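Local coordinates for protein methylenetetrahydrofolate--tRNA-(uracil-5-)-methyltransferase TrmFO (Thermus thermophilus, PDB 3G5S) that uses methylenetetrahydrofolate and a bound FAD to methylate carbon 5 of uridine 54 in tRNA, giving 5-methyluridine, at residues D44-I49 against R107-P112; L77-A82 against G91-D96; M191-Y196 against R232-L237. All coordinates share one frame; numbering follows the deposited sequence. Where two conformers were deposited one is given.

Contact 1: residues D44-I49 against R107-P112; sequences DRFAEI and RLTGHP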
loop_
_atom_site.group_PDB
_atom_site.type_symbol
_atom_site.label_atom_id
_atom_site.label_comp_id
_atom_site.label_asym_id
_atom_site.label_seq_id
_atom_site.Cartn_x
_atom_site.Cartn_y
_atom_site.Cartn_z
ATOM N N ASP A 44 -2.104 24.638 -4.608
ATOM C CA ASP A 44 -0.728 24.667 -5.089
ATOM C C ASP A 44 0.256 24.119 -4.053
ATOM O O ASP A 44 1.467 24.167 -4.261
ATOM C CB ASP A 44 -0.331 26.094 -5.489
ATOM C CG ASP A 44 -0.343 27.062 -4.316
ATOM O OD1 ASP A 44 -0.584 26.630 -3.172
ATOM O OD2 ASP A 44 -0.110 28.267 -4.539
ATOM N N ARG A 45 -0.271 23.590 -2.951
ATOM C CA ARG A 45 0.549 23.211 -1.806
ATOM C C ARG A 45 1.216 21.858 -1.975
ATOM O O ARG A 45 0.642 20.936 -2.555
ATOM C CB ARG A 45 -0.308 23.164 -0.543
ATOM C CG ARG A 45 -0.882 24.499 -0.124
ATOM C CD ARG A 45 0.118 25.292 0.693
ATOM N NE ARG A 45 -0.484 26.493 1.266
ATOM C CZ ARG A 45 -1.202 26.514 2.386
ATOM N NH1 ARG A 45 -1.707 27.658 2.829
ATOM N NH2 ARG A 45 -1.417 25.392 3.064
ATOM N N PHE A 46 2.425 21.732 -1.443
ATOM C CA PHE A 46 3.070 20.434 -1.364
ATOM C C PHE A 46 2.370 19.590 -0.304
ATOM O O PHE A 46 1.957 20.099 0.736
ATOM C CB PHE A 46 4.549 20.568 -1.011
ATOM C CG PHE A 46 5.325 21.472 -1.936
ATOM C CD1 PHE A 46 4.895 21.717 -3.237
ATOM C CD2 PHE A 46 6.508 22.055 -1.512
ATOM C CE1 PHE A 46 5.625 22.545 -4.084
ATOM C CE2 PHE A 46 7.235 22.883 -2.351
ATOM C CZ PHE A 46 6.791 23.125 -3.632
ATOM N N ALA A 47 2.244 18.299 -0.586
ATOM C CA ALA A 47 1.654 17.345 0.342
ATOM C C ALA A 47 0.212 17.705 0.709
ATOM O O ALA A 47 -0.238 17.491 1.831
ATOM C CB ALA A 47 2.524 17.188 1.590
ATOM N N GLU A 48 -0.518 18.239 -0.261
ATOM C CA GLU A 48 -1.946 18.434 -0.100
ATOM C C GLU A 48 -2.622 17.110 0.237
ATOM O O GLU A 48 -2.366 16.090 -0.409
ATOM C CB GLU A 48 -2.553 19.015 -1.382
ATOM C CG GLU A 48 -4.073 19.105 -1.347
ATOM C CD GLU A 48 -4.684 19.732 -2.603
ATOM O OE1 GLU A 48 -3.963 20.369 -3.399
ATOM O OE2 GLU A 48 -5.907 19.581 -2.789
ATOM N N ILE A 49 -3.484 17.144 1.246
ATOM C CA ILE A 49 -4.279 15.997 1.655
ATOM C C ILE A 49 -5.609 16.071 0.910
ATOM O O ILE A 49 -6.392 16.992 1.128
ATOM C CB ILE A 49 -4.534 16.044 3.176
ATOM C CG1 ILE A 49 -3.215 15.929 3.946
ATOM C CG2 ILE A 49 -5.525 14.965 3.598
ATOM C CD1 ILE A 49 -2.655 14.523 3.998
ATOM N N ARG A 107 8.579 24.781 4.800
ATOM C CA ARG A 107 9.879 24.216 5.158
ATOM C C ARG A 107 10.675 23.848 3.910
ATOM O O ARG A 107 11.871 24.104 3.832
ATOM C CB ARG A 107 9.741 22.994 6.077
ATOM C CG ARG A 107 9.232 23.277 7.494
ATOM C CD ARG A 107 10.055 24.315 8.238
ATOM N NE ARG A 107 11.484 24.011 8.314
ATOM C CZ ARG A 107 12.033 23.146 9.164
ATOM N NH1 ARG A 107 11.274 22.461 10.006
ATOM N NH2 ARG A 107 13.346 22.958 9.168
ATOM N N LEU A 108 10.009 23.241 2.934
ATOM C CA LEU A 108 10.671 22.870 1.689
ATOM C C LEU A 108 11.079 24.095 0.877
ATOM O O LEU A 108 12.240 24.243 0.491
ATOM C CB LEU A 108 9.770 21.957 0.859
ATOM C CG LEU A 108 9.775 20.497 1.305
ATOM C CD1 LEU A 108 8.605 19.734 0.713
ATOM C CD2 LEU A 108 11.092 19.838 0.942
ATOM N N THR A 109 10.119 24.977 0.624
ATOM C CA THR A 109 10.361 26.121 -0.246
ATOM C C THR A 109 11.479 27.011 0.295
ATOM O O THR A 109 12.239 27.598 -0.476
ATOM C CB THR A 109 9.075 26.935 -0.476
ATOM O OG1 THR A 109 8.080 26.093 -1.073
ATOM C CG2 THR A 109 9.344 28.120 -1.399
ATOM N N GLY A 110 11.590 27.090 1.617
ATOM C CA GLY A 110 12.596 27.917 2.253
ATOM C C GLY A 110 13.992 27.324 2.349
ATOM O O GLY A 110 14.921 28.001 2.783
ATOM N N HIS A 111 14.155 26.065 1.952
ATOM C CA HIS A 111 15.466 25.422 2.036
ATOM C C HIS A 111 16.405 25.912 0.928
ATOM O O HIS A 111 16.024 25.926 -0.240
ATOM C CB HIS A 111 15.335 23.900 1.961
ATOM C CG HIS A 111 16.531 23.183 2.491
ATOM N ND1 HIS A 111 17.740 23.157 1.828
ATOM C CD2 HIS A 111 16.718 22.496 3.641
ATOM C CE1 HIS A 111 18.617 22.477 2.544
ATOM N NE2 HIS A 111 18.022 22.066 3.652
ATOM N N PRO A 112 17.647 26.284 1.292
ATOM C CA PRO A 112 18.597 26.846 0.318
ATOM C C PRO A 112 18.944 25.896 -0.823
ATOM O O PRO A 112 19.389 26.353 -1.876
ATOM C CB PRO A 112 19.861 27.096 1.150
ATOM C CG PRO A 112 19.419 27.091 2.572
ATOM C CD PRO A 112 18.235 26.170 2.639
#
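The Phe46 ring meets helix 97-109 along its CD2-CE2 side, where Leu108 CD1 lies 3.8 Å from Phe46 CD2 and Leu108 CB lies 4.0 Å from the same ring carbon. One atom further round, Phe46 CE2 is 3.6 Å from Thr109 OG1, and the threonine side chain crosses the phenylalanine at about a right angle. The CB of Phe46 is directed at the helix, and with CG anti to the carbonyl carbon (chi1 -55°) this side of the ring is brought up against it. Phe46 is the second residue of a type II beta turn from Arg45 to Glu48, whose third residue, Ala47, has the positive phi (59°) this turn requires. Thr105, one helical turn before Thr109, is bonded to both sides of the contact, its O to the Thr109 hydroxyl and its OG1 to Phe46 N. The turn also abuts the nucleotide-binding part of the Rossmann-type fold: Phe46 touches Ala9 of the glycine-rich GxGxxG loop, which probably contacts FAD, and Ser14 of helix 11-22 touches both Phe46 and Leu108. The Phe46 side chain is about 7 Å from the bound FAD.

Contact 2: residues L77-A82 against G91-D96; sequences LVMEAA and GALAVD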
loop_
_atom_site.group_PDB
_atom_site.type_symbol
_atom_site.label_atom_id
_atom_site.label_comp_id
_atom_site.label_asym_id
_atom_site.label_seq_id
_atom_site.Cartn_x
_atom_site.Cartn_y
_atom_site.Cartn_z
ATOM N N LEU A 77 9.416 14.950 7.872
ATOM C CA LEU A 77 8.746 16.237 7.769
ATOM C C LEU A 77 7.232 16.083 7.861
ATOM O O LEU A 77 6.542 16.902 8.474
ATOM C CB LEU A 77 9.124 16.913 6.452
ATOM C CG LEU A 77 8.496 18.275 6.164
ATOM C CD1 LEU A 77 8.892 19.288 7.222
ATOM C CD2 LEU A 77 8.916 18.749 4.779
ATOM N N VAL A 78 6.707 15.048 7.223
ATOM C CA VAL A 78 5.279 14.770 7.293
ATOM C C VAL A 78 4.835 14.556 8.745
ATOM O O VAL A 78 3.810 15.091 9.160
ATOM C CB VAL A 78 4.896 13.589 6.376
ATOM C CG1 VAL A 78 3.532 13.015 6.734
ATOM C CG2 VAL A 78 4.921 14.052 4.916
HETATM N N MSE A 79 5.616 13.817 9.528
HETATM C CA MSE A 79 5.246 13.631 10.931
HETATM C C MSE A 79 5.377 14.922 11.747
HETATM O O MSE A 79 4.558 15.170 12.623
HETATM C CB MSE A 79 6.029 12.490 11.575
HETATM C CG MSE A 79 5.652 11.116 11.053
HETATM SE SE MSE A 79 3.756 10.704 11.202
HETATM C CE MSE A 79 3.600 10.876 13.134
ATOM N N GLU A 80 6.387 15.743 11.462
ATOM C CA GLU A 80 6.499 17.042 12.124
ATOM C C GLU A 80 5.250 17.866 11.856
ATOM O O GLU A 80 4.652 18.448 12.764
ATOM C CB GLU A 80 7.712 17.813 11.607
ATOM C CG GLU A 80 9.052 17.270 12.029
ATOM C CD GLU A 80 10.207 18.179 11.624
ATOM O OE1 GLU A 80 9.959 19.282 11.088
ATOM O OE2 GLU A 80 11.364 17.776 11.832
ATOM N N ALA A 81 4.872 17.927 10.583
ATOM C CA ALA A 81 3.709 18.692 10.180
ATOM C C ALA A 81 2.457 18.162 10.854
ATOM O O ALA A 81 1.609 18.935 11.290
ATOM C CB ALA A 81 3.552 18.641 8.666
ATOM N N ALA A 82 2.328 16.843 10.914
ATOM C CA ALA A 82 1.151 16.242 11.524
ATOM C C ALA A 82 1.082 16.531 13.022
ATOM O O ALA A 82 0.019 16.836 13.560
ATOM C CB ALA A 82 1.138 14.751 11.276
ATOM N N GLY A 91 -8.736 8.703 18.514
ATOM C CA GLY A 91 -7.734 7.649 18.544
ATOM C C GLY A 91 -6.795 7.672 17.352
ATOM O O GLY A 91 -5.725 7.064 17.377
ATOM N N ALA A 92 -7.204 8.372 16.299
ATOM C CA ALA A 92 -6.379 8.508 15.112
ATOM C C ALA A 92 -5.566 9.785 15.191
ATOM O O ALA A 92 -5.953 10.748 15.856
ATOM C CB ALA A 92 -7.245 8.516 13.870
ATOM N N LEU A 93 -4.430 9.781 14.506
ATOM C CA LEU A 93 -3.687 11.000 14.255
ATOM C C LEU A 93 -4.327 11.659 13.051
ATOM O O LEU A 93 -4.305 11.109 11.955
ATOM C CB LEU A 93 -2.227 10.668 13.958
ATOM C CG LEU A 93 -1.332 11.839 13.552
ATOM C CD1 LEU A 93 -1.270 12.896 14.649
ATOM C CD2 LEU A 93 0.063 11.339 13.202
ATOM N N ALA A 94 -4.933 12.818 13.263
ATOM C CA ALA A 94 -5.562 13.555 12.177
ATOM C C ALA A 94 -5.064 14.988 12.202
ATOM O O ALA A 94 -4.598 15.478 13.236
ATOM C CB ALA A 94 -7.081 13.509 12.302
ATOM N N VAL A 95 -5.158 15.652 11.055
ATOM C CA VAL A 95 -4.545 16.956 10.888
ATOM C C VAL A 95 -5.496 18.002 10.335
ATOM O O VAL A 95 -6.443 17.695 9.604
ATOM C CB VAL A 95 -3.319 16.881 9.947
ATOM C CG1 VAL A 95 -2.304 15.888 10.485
ATOM C CG2 VAL A 95 -3.744 16.510 8.523
ATOM N N ASP A 96 -5.228 19.248 10.695
ATOM C CA ASP A 96 -5.784 20.378 9.977
ATOM C C ASP A 96 -5.071 20.389 8.627
ATOM O O ASP A 96 -3.860 20.587 8.566
ATOM C CB ASP A 96 -5.519 21.662 10.759
ATOM C CG ASP A 96 -6.068 22.888 10.074
ATOM O OD1 ASP A 96 -5.652 23.194 8.940
ATOM O OD2 ASP A 96 -6.912 23.572 10.680
#
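Met79, present as selenomethionine, lays its terminal methyl against Leu93, with CE 3.6 Å from Leu93 CD2 and the two side chains crossing at a slant. This is a helix packed across a small antiparallel sheet: helix 77-84 runs over strand 92-95, the middle one of three strands, with local axes 9.5 Å apart at closest approach and N-to-C directions 83° apart, almost a right angle. The strand's alternation supplies the contact surface, since Leu93 and Val95 direct their side chains at the helix whereas Ala94 points away from it. Met79 does not start out facing the strand; bends at chi2 (-55°) and chi3 (-60°) fold the chain over and bring its methyl end nearer. Met79 is also touched by Gln68, Met71 and Arg72 of helix 63-74, and Leu55 of strand 54-57 touches both Ala82 and Leu93. All four touching residues are buried, and the contact between them is entirely apolar. The small side chain of Ala82 is consistent with the close approach here, its CA being 5.8 Å from the CA of Val95. Ala82 CB touches both strand residues, 4.1 Å from Leu93 CD2 and 3.7 Å from Val95 CG1. The same Val95 methyl also reaches the helix backbone, with CG1 3.6 Å from Ala82 CA.

Contact 3: residues M191-Y196 against R232-L237; sequences MTEEEY and RGYQTL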
loop_
_atom_site.group_PDB
_atom_site.type_symbol
_atom_site.label_atom_id
_atom_site.label_comp_id
_atom_site.label_asym_id
_atom_site.label_seq_id
_atom_site.Cartn_x
_atom_site.Cartn_y
_atom_site.Cartn_z
HETATM N N MSE A 191 -18.478 -24.737 -0.077
HETATM C CA MSE A 191 -19.732 -24.228 0.439
HETATM C C MSE A 191 -20.867 -25.080 -0.102
HETATM O O MSE A 191 -20.808 -25.536 -1.247
HETATM C CB MSE A 191 -19.916 -22.808 -0.066
HETATM C CG MSE A 191 -20.697 -21.941 0.848
HETATM SE SE MSE A 191 -20.456 -20.136 0.276
HETATM C CE MSE A 191 -18.580 -20.004 0.435
ATOM N N THR A 192 -21.899 -25.286 0.711
ATOM C CA THR A 192 -23.110 -25.936 0.233
ATOM C C THR A 192 -23.974 -24.903 -0.475
ATOM O O THR A 192 -23.724 -23.698 -0.399
ATOM C CB THR A 192 -23.945 -26.496 1.389
ATOM O OG1 THR A 192 -24.350 -25.413 2.234
ATOM C CG2 THR A 192 -23.148 -27.515 2.195
ATOM N N GLU A 193 -25.011 -25.381 -1.148
ATOM C CA GLU A 193 -25.973 -24.495 -1.785
ATOM C C GLU A 193 -26.621 -23.533 -0.782
ATOM O O GLU A 193 -26.804 -22.361 -1.085
ATOM C CB GLU A 193 -27.038 -25.314 -2.521
ATOM C CG GLU A 193 -27.965 -24.511 -3.427
ATOM C CD GLU A 193 -28.902 -25.400 -4.236
ATOM O OE1 GLU A 193 -28.910 -26.628 -4.007
ATOM O OE2 GLU A 193 -29.636 -24.874 -5.099
ATOM N N GLU A 194 -26.973 -24.012 0.409
ATOM C CA GLU A 194 -27.572 -23.121 1.403
ATOM C C GLU A 194 -26.591 -22.059 1.891
ATOM O O GLU A 194 -26.963 -20.903 2.087
ATOM C CB GLU A 194 -28.144 -23.903 2.589
ATOM C CG GLU A 194 -28.458 -23.046 3.827
ATOM C CD GLU A 194 -29.503 -21.959 3.584
ATOM O OE1 GLU A 194 -30.205 -22.008 2.549
ATOM O OE2 GLU A 194 -29.629 -21.053 4.441
ATOM N N GLU A 195 -25.336 -22.443 2.086
ATOM C CA GLU A 195 -24.332 -21.471 2.494
ATOM C C GLU A 195 -24.110 -20.434 1.399
ATOM O O GLU A 195 -23.957 -19.243 1.680
ATOM C CB GLU A 195 -23.025 -22.168 2.861
ATOM C CG GLU A 195 -23.136 -22.949 4.157
ATOM C CD GLU A 195 -21.956 -23.863 4.422
ATOM O OE1 GLU A 195 -21.367 -24.387 3.456
ATOM O OE2 GLU A 195 -21.634 -24.078 5.611
ATOM N N TYR A 196 -24.097 -20.883 0.148
ATOM C CA TYR A 196 -23.988 -19.952 -0.964
ATOM C C TYR A 196 -25.174 -18.992 -1.000
ATOM O O TYR A 196 -25.011 -17.790 -1.174
ATOM C CB TYR A 196 -23.858 -20.679 -2.303
ATOM C CG TYR A 196 -23.943 -19.717 -3.461
ATOM C CD1 TYR A 196 -22.882 -18.870 -3.757
ATOM C CD2 TYR A 196 -25.094 -19.622 -4.233
ATOM C CE1 TYR A 196 -22.959 -17.973 -4.799
ATOM C CE2 TYR A 196 -25.178 -18.724 -5.282
ATOM C CZ TYR A 196 -24.105 -17.903 -5.560
ATOM O OH TYR A 196 -24.164 -16.999 -6.590
ATOM N N ARG A 232 -26.256 -9.020 -10.384
ATOM C CA ARG A 232 -26.547 -9.351 -11.769
ATOM C C ARG A 232 -27.128 -10.765 -11.913
ATOM O O ARG A 232 -27.519 -11.172 -13.004
ATOM C CB ARG A 232 -25.313 -9.069 -12.644
ATOM C CG ARG A 232 -24.982 -7.561 -12.622
ATOM C CD ARG A 232 -23.757 -7.113 -13.419
ATOM N NE ARG A 232 -23.511 -5.687 -13.193
ATOM C CZ ARG A 232 -22.591 -4.958 -13.821
ATOM N NH1 ARG A 232 -21.807 -5.506 -14.741
ATOM N NH2 ARG A 232 -22.459 -3.670 -13.529
ATOM N N GLY A 233 -27.231 -11.488 -10.797
ATOM C CA GLY A 233 -27.946 -12.753 -10.776
ATOM C C GLY A 233 -27.346 -13.843 -9.908
ATOM O O GLY A 233 -26.140 -13.883 -9.688
ATOM N N TYR A 234 -28.208 -14.734 -9.426
ATOM C CA TYR A 234 -27.814 -15.880 -8.609
ATOM C C TYR A 234 -26.699 -16.713 -9.252
ATOM O O TYR A 234 -25.813 -17.208 -8.562
ATOM C CB TYR A 234 -29.045 -16.757 -8.348
ATOM C CG TYR A 234 -28.825 -17.960 -7.457
ATOM C CD1 TYR A 234 -28.544 -19.210 -7.995
ATOM C CD2 TYR A 234 -28.931 -17.854 -6.075
ATOM C CE1 TYR A 234 -28.361 -20.318 -7.180
ATOM C CE2 TYR A 234 -28.750 -18.955 -5.254
ATOM C CZ TYR A 234 -28.465 -20.183 -5.812
ATOM O OH TYR A 234 -28.288 -21.281 -4.995
ATOM N N GLN A 235 -26.740 -16.872 -10.571
ATOM C CA GLN A 235 -25.771 -17.732 -11.247
ATOM C C GLN A 235 -24.380 -17.131 -11.369
ATOM O O GLN A 235 -23.402 -17.853 -11.533
ATOM C CB GLN A 235 -26.255 -18.073 -12.654
ATOM C CG GLN A 235 -27.495 -18.930 -12.709
ATOM C CD GLN A 235 -27.790 -19.369 -14.127
ATOM O OE1 GLN A 235 -28.244 -18.579 -14.956
ATOM N NE2 GLN A 235 -27.506 -20.628 -14.422
ATOM N N THR A 236 -24.304 -15.808 -11.310
ATOM C CA THR A 236 -23.105 -15.092 -11.722
ATOM C C THR A 236 -21.855 -15.508 -10.946
ATOM O O THR A 236 -20.829 -15.838 -11.540
ATOM C CB THR A 236 -23.325 -13.576 -11.608
ATOM O OG1 THR A 236 -24.641 -13.244 -12.070
ATOM C CG2 THR A 236 -22.283 -12.821 -12.403
ATOM N N LEU A 237 -21.928 -15.497 -9.621
ATOM C CA LEU A 237 -20.757 -15.874 -8.834
ATOM C C LEU A 237 -20.354 -17.335 -9.060
ATOM O O LEU A 237 -19.174 -17.685 -8.978
ATOM C CB LEU A 237 -20.979 -15.592 -7.344
ATOM C CG LEU A 237 -21.042 -14.110 -6.975
ATOM C CD1 LEU A 237 -21.594 -13.926 -5.570
ATOM C CD2 LEU A 237 -19.670 -13.465 -7.104
HETATM O O HOH W 1 -24.098 -14.407 -8.054
#
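Tyr196 meets segment 232-237 with the outer part of its ring and its hydroxyl. With CG anti to the backbone N (chi1 172°), the bond from CB sends the ring out from helix 193-205 toward the partner segment. On one flank CD2 lies 3.7 Å from Tyr234 OH, and CE2, the next atom out, stands over a face of the Tyr234 ring, 3.6 Å from Tyr234 CE2. The result is a T-shaped (edge-to-face) stack, the edge belonging to Tyr196 and the face to Tyr234, with planes at 79° and centroids 5.1 Å apart. On the other flank Leu237 CB is 4.0 Å from Tyr196 CE1 and 3.6 Å from Tyr196 OH. At the tip, Tyr196 OH donates a short 2.6 Å hydrogen bond to Tyr234 O, the C=O...donor angle being 149° and the donor tilted slightly from the carbonyl plane, and accepts one from a water at 3.0 Å. This water also donates to Gly233 O and accepts from Leu237 N, so the buried phenol is bound directly and through solvent to the same turn. A phenylalanine in place of Tyr196 would probably leave Tyr234 O without this donor and the water short of one acceptor. Glu193 adds a lighter touch, its CG 3.6 Å from Tyr234 OH. Behind Tyr196, Thr192 and Glu195 form a capping box at the start of helix 193-205, which directly follows strand 187-191 of the six-stranded antiparallel sheet; the segment facing it links helix 226-231 to the short helix 236-239 and includes the latter's first residues.

Contacts 1 and 2 are neighbours, their centres 15 Å apart. Along the chain 44-49 comes first, then 77-82 and 91-96, and last 107-112, so contact 2 falls wholly between the two halves of contact 1. Strand 92-95 is followed in the chain by helix 97-109, which carries the second half of contact 1, and Leu77 packs on Arg107 and Leu108. Together they occupy the FAD side of the molecule. Contact 3 follows later in sequence, its centre 52 Å from that of contact 1 and 45 Å from that of contact 2, beside the six-stranded antiparallel sheet. It lies in a different part of the fold, with the Leu237 side chain about 11 Å from the bound glutathione.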